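Local coordinates for protein putative adenosine kinase (Schistosoma mansoni, PDB 3VAS) that binds adenosine and probably phosphorylates it to AMP as a ribokinase-family (pfkB) adenosine kinase, at residues H166-H171 / M196-K201; E229-S234 / R263-L268. One frame throughout, in Å; residues are numbered along the deposited sequence.

Contact 1 of 2, residues H166-H171 / M196-K201; sequences HIEQPH and MLKIAK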
loop_
_atom_site.group_PDB
_atom_site.type_symbol
_atom_site.label_atom_id
_atom_site.label_comp_id
_atom_site.label_asym_id
_atom_site.label_seq_id
_atom_site.Cartn_x
_atom_site.Cartn_y
_atom_site.Cartn_z
ATOM N N HIS A 166 -16.383 -9.872 -10.203
ATOM C CA HIS A 166 -16.373 -10.367 -8.831
ATOM C C HIS A 166 -16.739 -9.249 -7.870
ATOM O O HIS A 166 -17.465 -9.456 -6.900
ATOM C CB HIS A 166 -15.003 -10.933 -8.474
ATOM C CG HIS A 166 -14.825 -11.190 -7.011
ATOM N ND1 HIS A 166 -15.354 -12.295 -6.380
ATOM C CD2 HIS A 166 -14.191 -10.474 -6.053
ATOM C CE1 HIS A 166 -15.046 -12.254 -5.096
ATOM N NE2 HIS A 166 -14.342 -11.159 -4.871
ATOM N N ILE A 167 -16.229 -8.058 -8.158
ATOM C CA ILE A 167 -16.488 -6.874 -7.351
ATOM C C ILE A 167 -17.960 -6.460 -7.414
ATOM O O ILE A 167 -18.514 -5.958 -6.435
ATOM C CB ILE A 167 -15.575 -5.714 -7.798
ATOM C CG1 ILE A 167 -14.110 -6.075 -7.530
ATOM C CG2 ILE A 167 -15.935 -4.420 -7.091
ATOM C CD1 ILE A 167 -13.117 -5.119 -8.157
ATOM N N GLU A 168 -18.599 -6.700 -8.554
ATOM C CA GLU A 168 -19.975 -6.252 -8.758
ATOM C C GLU A 168 -21.035 -7.246 -8.287
ATOM O O GLU A 168 -22.232 -6.979 -8.406
ATOM C CB GLU A 168 -20.212 -5.872 -10.222
ATOM C CG GLU A 168 -19.517 -4.587 -10.642
ATOM C CD GLU A 168 -19.819 -4.195 -12.075
ATOM O OE1 GLU A 168 -19.991 -5.099 -12.924
ATOM O OE2 GLU A 168 -19.890 -2.979 -12.351
ATOM N N GLN A 169 -20.603 -8.387 -7.758
ATOM C CA GLN A 169 -21.538 -9.321 -7.135
ATOM C C GLN A 169 -22.243 -8.597 -5.999
ATOM O O GLN A 169 -21.603 -7.867 -5.248
ATOM C CB GLN A 169 -20.800 -10.531 -6.575
ATOM C CG GLN A 169 -20.342 -11.531 -7.605
ATOM C CD GLN A 169 -19.654 -12.714 -6.965
ATOM O OE1 GLN A 169 -20.213 -13.807 -6.894
ATOM N NE2 GLN A 169 -18.437 -12.499 -6.480
ATOM N N PRO A 170 -23.567 -8.781 -5.881
ATOM C CA PRO A 170 -24.349 -8.118 -4.830
ATOM C C PRO A 170 -23.734 -8.243 -3.432
ATOM O O PRO A 170 -23.744 -7.265 -2.682
ATOM C CB PRO A 170 -25.693 -8.840 -4.900
ATOM C CG PRO A 170 -25.824 -9.200 -6.345
ATOM C CD PRO A 170 -24.426 -9.544 -6.806
ATOM N N HIS A 171 -23.185 -9.408 -3.098
ATOM C CA HIS A 171 -22.667 -9.632 -1.748
ATOM C C HIS A 171 -21.286 -9.022 -1.530
ATOM O O HIS A 171 -20.820 -8.930 -0.395
ATOM C CB HIS A 171 -22.664 -11.123 -1.386
ATOM C CG HIS A 171 -21.619 -11.925 -2.101
ATOM N ND1 HIS A 171 -21.829 -12.485 -3.343
ATOM C CD2 HIS A 171 -20.361 -12.274 -1.740
ATOM C CE1 HIS A 171 -20.746 -13.138 -3.720
ATOM N NE2 HIS A 171 -19.838 -13.025 -2.766
ATOM N N MET A 196 -10.952 -0.557 -9.432
ATOM C CA MET A 196 -10.551 0.541 -8.563
ATOM C C MET A 196 -11.092 1.873 -9.079
ATOM O O MET A 196 -11.416 2.759 -8.295
ATOM C CB MET A 196 -9.033 0.570 -8.346
ATOM C CG MET A 196 -8.214 0.917 -9.559
ATOM S SD MET A 196 -6.454 0.640 -9.262
ATOM C CE MET A 196 -6.088 1.905 -8.055
ATOM N N LEU A 197 -11.221 1.996 -10.397
ATOM C CA LEU A 197 -11.812 3.194 -10.992
ATOM C C LEU A 197 -13.296 3.291 -10.647
ATOM O O LEU A 197 -13.798 4.367 -10.319
ATOM C CB LEU A 197 -11.626 3.199 -12.514
ATOM C CG LEU A 197 -12.097 4.471 -13.226
ATOM C CD1 LEU A 197 -11.445 5.705 -12.615
ATOM C CD2 LEU A 197 -11.812 4.405 -14.718
ATOM N N LYS A 198 -13.991 2.161 -10.726
ATOM C CA LYS A 198 -15.407 2.121 -10.391
ATOM C C LYS A 198 -15.633 2.522 -8.934
ATOM O O LYS A 198 -16.521 3.319 -8.638
ATOM C CB LYS A 198 -15.996 0.731 -10.645
ATOM C CG LYS A 198 -17.508 0.755 -10.814
ATOM C CD LYS A 198 -18.171 -0.540 -10.366
ATOM C CE LYS A 198 -19.694 -0.385 -10.367
ATOM N NZ LYS A 198 -20.393 -1.474 -9.631
ATOM N N ILE A 199 -14.827 1.974 -8.028
ATOM C CA ILE A 199 -14.952 2.303 -6.611
ATOM C C ILE A 199 -14.621 3.774 -6.356
ATOM O O ILE A 199 -15.292 4.437 -5.570
ATOM C CB ILE A 199 -14.070 1.394 -5.731
ATOM C CG1 ILE A 199 -14.609 -0.037 -5.755
ATOM C CG2 ILE A 199 -14.026 1.907 -4.295
ATOM C CD1 ILE A 199 -13.751 -1.031 -5.001
ATOM N N ALA A 200 -13.598 4.283 -7.038
ATOM C CA ALA A 200 -13.208 5.683 -6.905
ATOM C C ALA A 200 -14.335 6.638 -7.313
ATOM O O ALA A 200 -14.586 7.637 -6.640
ATOM C CB ALA A 200 -11.946 5.967 -7.712
ATOM N N LYS A 201 -15.009 6.326 -8.415
ATOM C CA LYS A 201 -16.144 7.127 -8.863
ATOM C C LYS A 201 -17.302 7.065 -7.868
ATOM O O LYS A 201 -17.963 8.074 -7.618
ATOM C CB LYS A 201 -16.616 6.687 -10.250
ATOM C CG LYS A 201 -15.612 6.967 -11.347
ATOM C CD LYS A 201 -16.077 6.428 -12.681
ATOM C CE LYS A 201 -15.048 6.712 -13.758
ATOM N NZ LYS A 201 -15.384 6.011 -15.026
#
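Lys198 NZ meets Glu168 OE2 at 3.1 Å, a salt bridge whose hydrogen-bond component is weak. The ammonium does not straddle the carboxylate. Lys198 NZ lies 4.9 Å from Glu168 OE1, the other oxygen, and comes back along the chain to within 3.4 Å of Glu168 CG, so the charge is met by one oxygen and flanked by a methylene. The two side chains cross obliquely, both stretched out beyond CG. In Lys198, CG is anti to the backbone N (chi1 -159°), and the long extended arm then carries NZ from the helix across to the turn at Glu168. Lys198 CE also comes within 3.3 Å of Glu168 OE2, so the aliphatic end of the lysine takes part in the approach. Trp173, on helix 170-178, is a second partner of Lys198 through a cation-pi interaction, which probably helps to steady the ammonium.

The bridge joins two elements on the surface of the ribokinase-type alpha/beta domain. One is the outer helix 189-205, which leads from strand 181-185 to its parallel neighbour 209-213; the other is the turn at Glu168 and Gln169 that links helices 164-167 and 170-178. Farther in, the isoleucines come no nearer than 4.5 Å, Ile167 CG2 to Ile199 CD1, and share Met30 of strand 27-40 and Trp173 as neighbours.

The turn has its own polar fastening. His166 O receives Gln169 NE2 at 3.2 Å on a lone pair in the carbonyl plane, with a nearly straight N-H...O angle of 169° and the oxygen exactly in the amide plane. Gln169 N adds a weak backbone bond to that carbonyl, and Gln169 itself occupies the N-cap position of helix 170-178. The ring of His166 is held from elsewhere, His166 NE2 bonding to Glu128 O.

Contact 2 of 2, residues E229-S234 / R263-L268; sequences EMISYS and RYIADL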
loop_
_atom_site.group_PDB
_atom_site.type_symbol
_atom_site.label_atom_id
_atom_site.label_comp_id
_atom_site.label_asym_id
_atom_site.label_seq_id
_atom_site.Cartn_x
_atom_site.Cartn_y
_atom_site.Cartn_z
ATOM N N GLU A 229 -5.405 9.823 -13.076
ATOM C CA GLU A 229 -6.847 9.656 -13.032
ATOM C C GLU A 229 -7.298 9.313 -11.612
ATOM O O GLU A 229 -8.282 9.865 -11.119
ATOM C CB GLU A 229 -7.331 8.601 -14.027
ATOM C CG GLU A 229 -8.846 8.475 -14.048
ATOM C CD GLU A 229 -9.372 7.729 -15.264
ATOM O OE1 GLU A 229 -8.749 6.731 -15.685
ATOM O OE2 GLU A 229 -10.419 8.148 -15.800
ATOM N N MET A 230 -6.570 8.410 -10.959
ATOM C CA MET A 230 -6.867 8.042 -9.577
ATOM C C MET A 230 -6.758 9.239 -8.624
ATOM O O MET A 230 -7.624 9.441 -7.774
ATOM C CB MET A 230 -5.965 6.897 -9.110
ATOM C CG MET A 230 -6.249 5.566 -9.801
ATOM S SD MET A 230 -7.980 5.072 -9.682
ATOM C CE MET A 230 -8.139 4.845 -7.927
ATOM N N ILE A 231 -5.697 10.028 -8.773
ATOM C CA ILE A 231 -5.528 11.228 -7.963
ATOM C C ILE A 231 -6.765 12.122 -8.060
ATOM O O ILE A 231 -7.193 12.711 -7.062
ATOM C CB ILE A 231 -4.251 12.009 -8.354
ATOM C CG1 ILE A 231 -3.003 11.201 -7.980
ATOM C CG2 ILE A 231 -4.210 13.362 -7.670
ATOM C CD1 ILE A 231 -1.699 11.866 -8.369
ATOM N N SER A 232 -7.374 12.181 -9.245
ATOM C CA SER A 232 -8.521 13.069 -9.454
ATOM C C SER A 232 -9.786 12.635 -8.694
ATOM O O SER A 232 -10.758 13.389 -8.628
ATOM C CB SER A 232 -8.801 13.301 -10.953
ATOM O OG SER A 232 -9.445 12.193 -11.564
ATOM N N TYR A 233 -9.764 11.437 -8.111
ATOM C CA TYR A 233 -10.859 10.982 -7.249
ATOM C C TYR A 233 -10.405 10.829 -5.796
ATOM O O TYR A 233 -11.202 10.487 -4.920
ATOM C CB TYR A 233 -11.428 9.641 -7.735
ATOM C CG TYR A 233 -12.043 9.673 -9.120
ATOM C CD1 TYR A 233 -11.271 9.428 -10.249
ATOM C CD2 TYR A 233 -13.395 9.938 -9.294
ATOM C CE1 TYR A 233 -11.826 9.452 -11.516
ATOM C CE2 TYR A 233 -13.961 9.964 -10.557
ATOM C CZ TYR A 233 -13.170 9.721 -11.666
ATOM O OH TYR A 233 -13.721 9.747 -12.928
ATOM N N SER A 234 -9.122 11.074 -5.542
ATOM C CA SER A 234 -8.550 10.821 -4.224
ATOM C C SER A 234 -8.641 12.037 -3.314
ATOM O O SER A 234 -8.296 13.146 -3.716
ATOM C CB SER A 234 -7.092 10.385 -4.351
ATOM O OG SER A 234 -6.979 9.219 -5.144
ATOM N N ARG A 263 2.810 19.916 -4.347
ATOM C CA ARG A 263 1.949 21.020 -4.759
ATOM C C ARG A 263 1.097 20.633 -5.969
ATOM O O ARG A 263 -0.112 20.870 -5.997
ATOM C CB ARG A 263 2.811 22.251 -5.066
ATOM C CG ARG A 263 2.094 23.433 -5.717
ATOM C CD ARG A 263 0.920 23.926 -4.887
ATOM N NE ARG A 263 1.241 24.055 -3.473
ATOM C CZ ARG A 263 0.398 23.760 -2.488
ATOM N NH1 ARG A 263 -0.821 23.314 -2.762
ATOM N NH2 ARG A 263 0.777 23.907 -1.227
ATOM N N TYR A 264 1.737 20.025 -6.961
ATOM C CA TYR A 264 1.056 19.633 -8.189
ATOM C C TYR A 264 -0.067 18.629 -7.933
ATOM O O TYR A 264 -1.179 18.791 -8.433
ATOM C CB TYR A 264 2.062 19.062 -9.190
ATOM C CG TYR A 264 1.479 18.736 -10.546
ATOM C CD1 TYR A 264 1.516 19.667 -11.580
ATOM C CD2 TYR A 264 0.905 17.494 -10.796
ATOM C CE1 TYR A 264 0.992 19.368 -12.830
ATOM C CE2 TYR A 264 0.377 17.188 -12.037
ATOM C CZ TYR A 264 0.425 18.126 -13.051
ATOM O OH TYR A 264 -0.100 17.821 -14.285
ATOM N N ILE A 265 0.229 17.591 -7.157
ATOM C CA ILE A 265 -0.756 16.556 -6.852
ATOM C C ILE A 265 -1.926 17.120 -6.047
ATOM O O ILE A 265 -3.085 16.788 -6.297
ATOM C CB ILE A 265 -0.115 15.371 -6.098
ATOM C CG1 ILE A 265 0.864 14.632 -7.014
ATOM C CG2 ILE A 265 -1.187 14.413 -5.578
ATOM C CD1 ILE A 265 1.452 13.376 -6.387
ATOM N N ALA A 266 -1.616 17.980 -5.085
ATOM C CA ALA A 266 -2.637 18.616 -4.260
ATOM C C ALA A 266 -3.586 19.485 -5.082
ATOM O O ALA A 266 -4.772 19.588 -4.767
ATOM C CB ALA A 266 -1.981 19.451 -3.161
ATOM N N ASP A 267 -3.059 20.106 -6.133
ATOM C CA ASP A 267 -3.831 21.080 -6.902
ATOM C C ASP A 267 -4.544 20.514 -8.128
ATOM O O ASP A 267 -5.307 21.230 -8.775
ATOM C CB ASP A 267 -2.950 22.261 -7.326
ATOM C CG ASP A 267 -2.501 23.105 -6.153
ATOM O OD1 ASP A 267 -2.970 22.864 -5.019
ATOM O OD2 ASP A 267 -1.690 24.025 -6.372
ATOM N N LEU A 268 -4.298 19.250 -8.458
ATOM C CA LEU A 268 -4.970 18.636 -9.602
ATOM C C LEU A 268 -6.473 18.702 -9.397
ATOM O O LEU A 268 -6.959 18.421 -8.302
ATOM C CB LEU A 268 -4.539 17.178 -9.791
ATOM C CG LEU A 268 -3.290 16.894 -10.626
ATOM C CD1 LEU A 268 -2.950 15.410 -10.574
ATOM C CD2 LEU A 268 -3.495 17.346 -12.067
#
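Ile231 enters between Ile265 and Leu268. The setting is the helical layer of a ribokinase-like alpha/beta domain: helices 224-231 and 257-267 lead into the neighbouring parallel strands 236-240 and 279-284, and they pack here through aliphatic side chains. Ile265 CG2 meets both Ile231 CD1 and Ile231 CG2, each at 3.8 Å, and Ile231 CG2 is shared with Leu268 CD1, also 3.8 Å away. Ile231 crosses each partner at about a right angle, so branches meet across one another instead of lying alongside.

In Ile231, CG1 is anti to the carbonyl carbon (chi1 -68°) and the chain runs on extended to CD1, which reaches Ile265. Ile265 adopts nearly the same rotamer. Leu268, three residues on from Ile265, turns its CB toward the 229-234 segment; its CG also lies opposite the carbonyl carbon, though at a chi1 of -87° it is some way from the usual -60°, and an extended chi2 carries CD1 to Ile231 CG2. Tyr247 of helix 241-250 packs on all three residues, and Arg278 on Ile231 and Leu268.

Ile231 also opens a type I beta turn that runs to Ser234, and the turn carries side-chain-to-backbone bonds from both serines. Ser232 OG bonds to Glu229 O at 2.6 Å, the hydroxyl tilted only slightly from the carbonyl plane. Two donors grip Met230 O from opposite faces, Tyr233 N at 2.9 Å and Ser234 OG at 2.7 Å, the latter well above the carbonyl plane. On the other segment, Arg263 and Asp267, four residues apart, form a salt bridge: Arg263 NH1 reaches Asp267 OD1 at 3.1 Å from the syn side but 34° out of the carboxylate plane, with that oxygen almost in the guanidinium plane.

Contact 1 lies at the surface, and its one close contact is a pair of opposite charges, whereas contact 2 is buried and joins its segments through aliphatic side chains. They cover nearly equal areas, 167 and 165 Å², so their difference is one of chemistry more than of size. No helix is shared: contact 1 ties helix 189-205 to the turn within 166-171, contact 2 ties helix 224-231 to helix 257-267. The two are nevertheless adjoining steps along one helical layer, because helices 189-205 and 224-231 touch each other. There Met196 CE lies 3.6 Å from Met230 CE, and the ring of Tyr233 packs beside Leu197, Ala200 and Lys201.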